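Local atomic coordinates of coenzyme A transferase (Yersinia pestis, PDB entry 3QLI), a protein that probably transfers coenzyme A between acyl groups and carboxylates such as acetate. Residues R283-R288 and A327-V332; T344-S349 and G400-P405. All coordinates share one frame; numbering follows the deposited sequence.

How the contacts relate
Both contacts join loop-rich segments around the mixed sheet that contains strands 332-337 and 377-381, but in different settings. Contact 1 is partly buried and ties the loop before strand 291-293 to the loop leading into strand 332-337; it lies away from the coenzyme A sites, and an asparagine side chain and bridging waters do most of the bonding. Contact 2 is buried, pairs mostly backbone with backbone around a beta bulge, with one threonine hydroxyl, and lies beside Ser358 and Gln363, which bind coenzyme A. The centres of contact 1 and contact 2 are about 28 Å apart. The nearest atoms of contact 1 and contact 2 are about 14 Å apart; along the chain contact 1 closes before contact 2 opens.

Contact 1 (R283-R288 and A327-V332); sequences RKTLDR and AQNDNV
Asn329 carries its CG anti to its own carbonyl carbon (chi1 -69°), and with chi2 at -42° the amide oxygen is turned onto the backbone of Thr285 and Leu286. One asparagine amide oxygen thus joins two irregular loops, the one before strand 291-293 and the one leading into strand 332-337 of the mixed sheet: OD1 accepts two successive N-H groups of 283-288, a segment without regular helix or strand. Thr285 N lies 2.8 Å from Asn329 OD1 in a bent bond, the donor lying somewhat off the carbonyl plane, whereas Leu286 N, 2.9 Å from the same OD1, donates nearly straight (171°) and in that plane. Asparagine suits the place because its other branch is a donor: ND2 lies near Lys284 CD and gives a proton to a water that Lys284 NZ and Asp287 OD2 also bind. Lys284 NZ is held as well by the carbonyls of Arg290 and Ile261, and Asp287 OD1 forms salt bridges with Arg290 and Arg315.

Beside the polar grip, Leu286 CD1 packs 3.8 Å from Gln328 CB, its apolar side chain also touching Ile325 of helix 323-326. Gln328 NE2 bonds to the carbonyl of His324. At the more open edge, one water accepts from Asp330 N, donates to Arg283 O and hydrogen-bonds Thr285 OG1; a second links that OG1 to Asp330 OD1, lying 2.9 Å from the carboxylate oxygen.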
loop_
_atom_site.group_PDB
_atom_site.type_symbol
_atom_site.label_atom_id
_atom_site.label_comp_id
_atom_site.label_asym_id
_atom_site.label_seq_id
_atom_site.Cartn_x
_atom_site.Cartn_y
_atom_site.Cartn_z
ATOM N N ARG A 283 4.925 16.755 -21.770
ATOM C CA ARG A 283 5.840 15.637 -21.502
ATOM C C ARG A 283 5.156 14.433 -20.849
ATOM O O ARG A 283 5.791 13.403 -20.621
ATOM C CB ARG A 283 7.043 16.086 -20.649
ATOM C CG ARG A 283 7.725 17.386 -21.119
ATOM C CD ARG A 283 8.803 17.167 -22.174
ATOM N NE ARG A 283 9.476 18.424 -22.518
ATOM C CZ ARG A 283 10.583 18.881 -21.925
ATOM N NH1 ARG A 283 11.165 18.184 -20.957
ATOM N NH2 ARG A 283 11.119 20.040 -22.307
ATOM N N LYS A 284 3.869 14.558 -20.545
ATOM C CA LYS A 284 3.122 13.431 -19.989
ATOM C C LYS A 284 2.906 12.321 -21.007
ATOM O O LYS A 284 2.835 12.555 -22.221
ATOM C CB LYS A 284 1.763 13.869 -19.421
ATOM C CG LYS A 284 1.854 14.846 -18.251
ATOM C CD LYS A 284 0.624 14.742 -17.312
ATOM C CE LYS A 284 -0.666 15.034 -18.036
ATOM N NZ LYS A 284 -1.871 15.044 -17.139
ATOM N N THR A 285 2.793 11.102 -20.494
ATOM C CA THR A 285 2.432 9.952 -21.306
ATOM C C THR A 285 0.906 9.816 -21.389
ATOM O O THR A 285 0.350 9.547 -22.453
ATOM C CB THR A 285 3.058 8.673 -20.728
ATOM O OG1 THR A 285 4.478 8.764 -20.846
ATOM C CG2 THR A 285 2.543 7.415 -21.451
ATOM N N LEU A 286 0.226 10.005 -20.265
ATOM C CA LEU A 286 -1.230 9.948 -20.264
ATOM C C LEU A 286 -1.791 11.357 -20.217
ATOM O O LEU A 286 -1.164 12.258 -19.653
ATOM C CB LEU A 286 -1.736 9.164 -19.045
ATOM C CG LEU A 286 -1.237 7.728 -18.916
ATOM C CD1 LEU A 286 -1.846 7.027 -17.671
ATOM C CD2 LEU A 286 -1.560 6.953 -20.193
ATOM N N ASP A 287 -2.980 11.546 -20.782
ATOM C CA ASP A 287 -3.644 12.845 -20.723
ATOM C C ASP A 287 -2.734 13.959 -21.220
ATOM O O ASP A 287 -2.687 15.055 -20.654
ATOM C CB ASP A 287 -4.086 13.132 -19.295
ATOM C CG ASP A 287 -4.881 11.983 -18.699
ATOM O OD1 ASP A 287 -6.041 11.778 -19.112
ATOM O OD2 ASP A 287 -4.338 11.279 -17.832
ATOM N N ARG A 288 -1.985 13.679 -22.276
ATOM C CA ARG A 288 -1.044 14.680 -22.746
ATOM C C ARG A 288 -1.787 15.960 -23.101
ATOM O O ARG A 288 -2.859 15.934 -23.722
ATOM C CB ARG A 288 -0.225 14.156 -23.933
ATOM C CG ARG A 288 0.843 15.146 -24.413
ATOM C CD ARG A 288 1.745 14.520 -25.478
ATOM N NE ARG A 288 2.536 15.538 -26.168
ATOM C CZ ARG A 288 3.737 15.322 -26.703
ATOM N NH1 ARG A 288 4.296 14.117 -26.622
ATOM N NH2 ARG A 288 4.385 16.312 -27.312
ATOM N N ALA A 327 2.214 6.211 -12.261
ATOM C CA ALA A 327 3.572 5.815 -12.631
ATOM C C ALA A 327 3.824 5.835 -14.136
ATOM O O ALA A 327 4.975 5.766 -14.566
ATOM C CB ALA A 327 3.896 4.420 -12.066
ATOM N N GLN A 328 2.765 5.906 -14.936
ATOM C CA GLN A 328 2.943 5.898 -16.396
ATOM C C GLN A 328 3.482 7.218 -16.929
ATOM O O GLN A 328 4.045 7.273 -18.022
ATOM C CB GLN A 328 1.646 5.523 -17.113
ATOM C CG GLN A 328 1.035 4.195 -16.630
ATOM C CD GLN A 328 2.016 3.046 -16.678
ATOM O OE1 GLN A 328 2.601 2.765 -17.725
ATOM N NE2 GLN A 328 2.215 2.370 -15.531
ATOM N N ASN A 329 3.309 8.286 -16.162
ATOM C CA ASN A 329 3.945 9.547 -16.513
ATOM C C ASN A 329 5.364 9.565 -15.957
ATOM O O ASN A 329 5.588 9.153 -14.823
ATOM C CB ASN A 329 3.127 10.740 -16.007
ATOM C CG ASN A 329 1.803 10.891 -16.748
ATOM O OD1 ASN A 329 1.754 10.743 -17.968
ATOM N ND2 ASN A 329 0.725 11.180 -16.011
ATOM N N ASP A 330 6.323 10.007 -16.776
ATOM C CA ASP A 330 7.714 10.084 -16.359
ATOM C C ASP A 330 7.932 11.286 -15.455
ATOM O O ASP A 330 7.209 12.288 -15.560
ATOM C CB ASP A 330 8.629 10.236 -17.574
ATOM C CG ASP A 330 8.750 8.958 -18.391
ATOM O OD1 ASP A 330 8.085 7.950 -18.070
ATOM O OD2 ASP A 330 9.517 8.977 -19.377
ATOM N N ASN A 331 8.930 11.189 -14.577
ATOM C CA ASN A 331 9.357 12.325 -13.776
ATOM C C ASN A 331 8.244 12.866 -12.894
ATOM O O ASN A 331 8.151 14.066 -12.673
ATOM C CB ASN A 331 9.915 13.442 -14.677
ATOM C CG ASN A 331 11.119 12.981 -15.500
ATOM O OD1 ASN A 331 12.104 12.483 -14.957
ATOM N ND2 ASN A 331 11.027 13.128 -16.811
ATOM N N VAL A 332 7.397 11.978 -12.388
ATOM C CA VAL A 332 6.414 12.394 -11.402
ATOM C C VAL A 332 7.132 12.970 -10.191
ATOM O O VAL A 332 8.143 12.422 -9.731
ATOM C CB VAL A 332 5.528 11.214 -10.953
ATOM C CG1 VAL A 332 4.653 11.618 -9.759
ATOM C CG2 VAL A 332 4.664 10.736 -12.124
HETATM O O HOH W 1 5.563 13.348 -17.497
HETATM O O HOH W 2 5.978 10.851 -19.500
HETATM O O HOH W 3 -2.199 12.385 -16.436
HETATM O O HOH W 4 6.470 6.862 -20.285
#

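Contact 2 (T344-S349 and G400-P405); sequences TGACNS and GPVTTP
Cys347 and Thr404 form a single antiparallel hydrogen-bonded pair, widened into a classic beta bulge because Thr403 and Thr404 both face Cys347. Cys347 N donates to Thr404 O at 2.9 Å. In return Cys347 O accepts two amides: Thr403 N lies in its carbonyl plane, while Thr404 N, 3.0 Å from that oxygen, is tilted 32° from the plane. One buried carbonyl thus satisfies both N-H groups of the bulge.

Thr403 extends the pairing with its side chain. Its OG1, anti to the carbonyl carbon (chi1 -56°), accepts Ser349 N at 2.9 Å in a nearly straight bond (168°). Threonine suits this place because the same hydroxyl also bonds to Ser358 and Gln356, while its CG2 lies beside Ser349 CB and OG. On another flank the short side chain of Ala346 fits beside Thr404 O and Val402, with Ala346 CB 3.9 Å from Val402 CG1. Ala346 CA makes a CA-H...O contact of 3.3 Å with Thr404 O. Cys347 CB and Thr404 CB pack at 4.1 Å.

Asn348 ND2 bonds to Gln340 at the start of strand 340-342, alongside backbone bonds to Leu339 and Gln340, and its OD1 is taken by Gln356. The bulge lies beside Ser358 and Gln363, which bind coenzyme A in a structure of this protein: Thr404 OG1 bonds to Gln363 of helix 363-372, Thr404 and Pro405 touch Leu364 of that helix, and Cys347 and Thr404 rest on Ile380 of strand 377-381.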
loop_
_atom_site.group_PDB
_atom_site.type_symbol
_atom_site.label_atom_id
_atom_site.label_comp_id
_atom_site.label_asym_id
_atom_site.label_seq_id
_atom_site.Cartn_x
_atom_site.Cartn_y
_atom_site.Cartn_z
ATOM N N THR A 344 12.396 5.680 12.146
ATOM C CA THR A 344 12.347 4.555 11.218
ATOM C C THR A 344 12.038 5.039 9.806
ATOM O O THR A 344 12.199 4.286 8.844
ATOM C CB THR A 344 11.270 3.498 11.608
ATOM O OG1 THR A 344 9.969 3.979 11.247
ATOM C CG2 THR A 344 11.307 3.201 13.098
ATOM N N GLY A 345 11.598 6.294 9.686
ATOM C CA GLY A 345 11.241 6.849 8.391
ATOM C C GLY A 345 9.747 6.789 8.092
ATOM O O GLY A 345 9.313 7.185 7.015
ATOM N N ALA A 346 8.956 6.290 9.040
ATOM C CA ALA A 346 7.502 6.319 8.903
ATOM C C ALA A 346 6.993 7.741 9.148
ATOM O O ALA A 346 7.593 8.491 9.923
ATOM C CB ALA A 346 6.868 5.356 9.895
ATOM N N CYS A 347 5.882 8.103 8.507
ATOM C CA CYS A 347 5.299 9.443 8.653
ATOM C C CYS A 347 3.867 9.373 9.166
ATOM O O CYS A 347 3.135 8.418 8.873
ATOM C CB CYS A 347 5.327 10.183 7.309
ATOM S SG CYS A 347 7.022 10.212 6.595
ATOM N N ASN A 348 3.474 10.399 9.916
ATOM C CA ASN A 348 2.127 10.472 10.483
ATOM C C ASN A 348 1.472 11.812 10.192
ATOM O O ASN A 348 2.032 12.863 10.509
ATOM C CB ASN A 348 2.172 10.262 11.994
ATOM C CG ASN A 348 0.802 10.380 12.633
ATOM O OD1 ASN A 348 -0.203 9.979 12.047
ATOM N ND2 ASN A 348 0.753 10.941 13.836
ATOM N N SER A 349 0.282 11.772 9.599
ATOM C CA SER A 349 -0.459 12.988 9.289
ATOM C C SER A 349 -1.701 13.135 10.168
ATOM O O SER A 349 -2.457 14.087 10.022
ATOM C CB SER A 349 -0.890 12.988 7.818
ATOM O OG SER A 349 0.219 13.154 6.959
ATOM N N GLY A 400 1.412 4.264 17.465
ATOM C CA GLY A 400 0.410 3.449 16.786
ATOM C C GLY A 400 0.561 3.403 15.277
ATOM O O GLY A 400 1.616 3.761 14.759
ATOM N N PRO A 401 -0.495 2.961 14.561
ATOM C CA PRO A 401 -0.484 2.835 13.095
ATOM C C PRO A 401 -0.089 4.142 12.418
ATOM O O PRO A 401 -0.404 5.218 12.932
ATOM C CB PRO A 401 -1.941 2.482 12.758
ATOM C CG PRO A 401 -2.434 1.778 13.983
ATOM C CD PRO A 401 -1.780 2.518 15.135
ATOM N N VAL A 402 0.581 4.048 11.274
ATOM C CA VAL A 402 1.150 5.238 10.639
ATOM C C VAL A 402 0.371 5.664 9.395
ATOM O O VAL A 402 -0.555 4.978 8.974
ATOM C CB VAL A 402 2.620 5.002 10.286
ATOM C CG1 VAL A 402 3.393 4.603 11.535
ATOM C CG2 VAL A 402 2.746 3.926 9.204
ATOM N N THR A 403 0.728 6.810 8.818
ATOM C CA THR A 403 0.123 7.236 7.568
ATOM C C THR A 403 0.915 6.694 6.389
ATOM O O THR A 403 0.356 6.048 5.502
ATOM C CB THR A 403 0.043 8.757 7.459
ATOM O OG1 THR A 403 -0.679 9.264 8.583
ATOM C CG2 THR A 403 -0.691 9.150 6.189
ATOM N N THR A 404 2.218 6.963 6.380
ATOM C CA THR A 404 3.109 6.391 5.379
ATOM C C THR A 404 4.088 5.454 6.073
ATOM O O THR A 404 4.880 5.888 6.909
ATOM C CB THR A 404 3.901 7.498 4.614
ATOM O OG1 THR A 404 2.984 8.362 3.939
ATOM C CG2 THR A 404 4.812 6.893 3.579
ATOM N N PRO A 405 4.036 4.160 5.723
ATOM C CA PRO A 405 4.888 3.128 6.324
ATOM C C PRO A 405 6.349 3.371 5.995
ATOM O O PRO A 405 6.665 3.929 4.930
ATOM C CB PRO A 405 4.424 1.844 5.621
ATOM C CG PRO A 405 3.038 2.149 5.143
ATOM C CD PRO A 405 3.105 3.591 4.732
#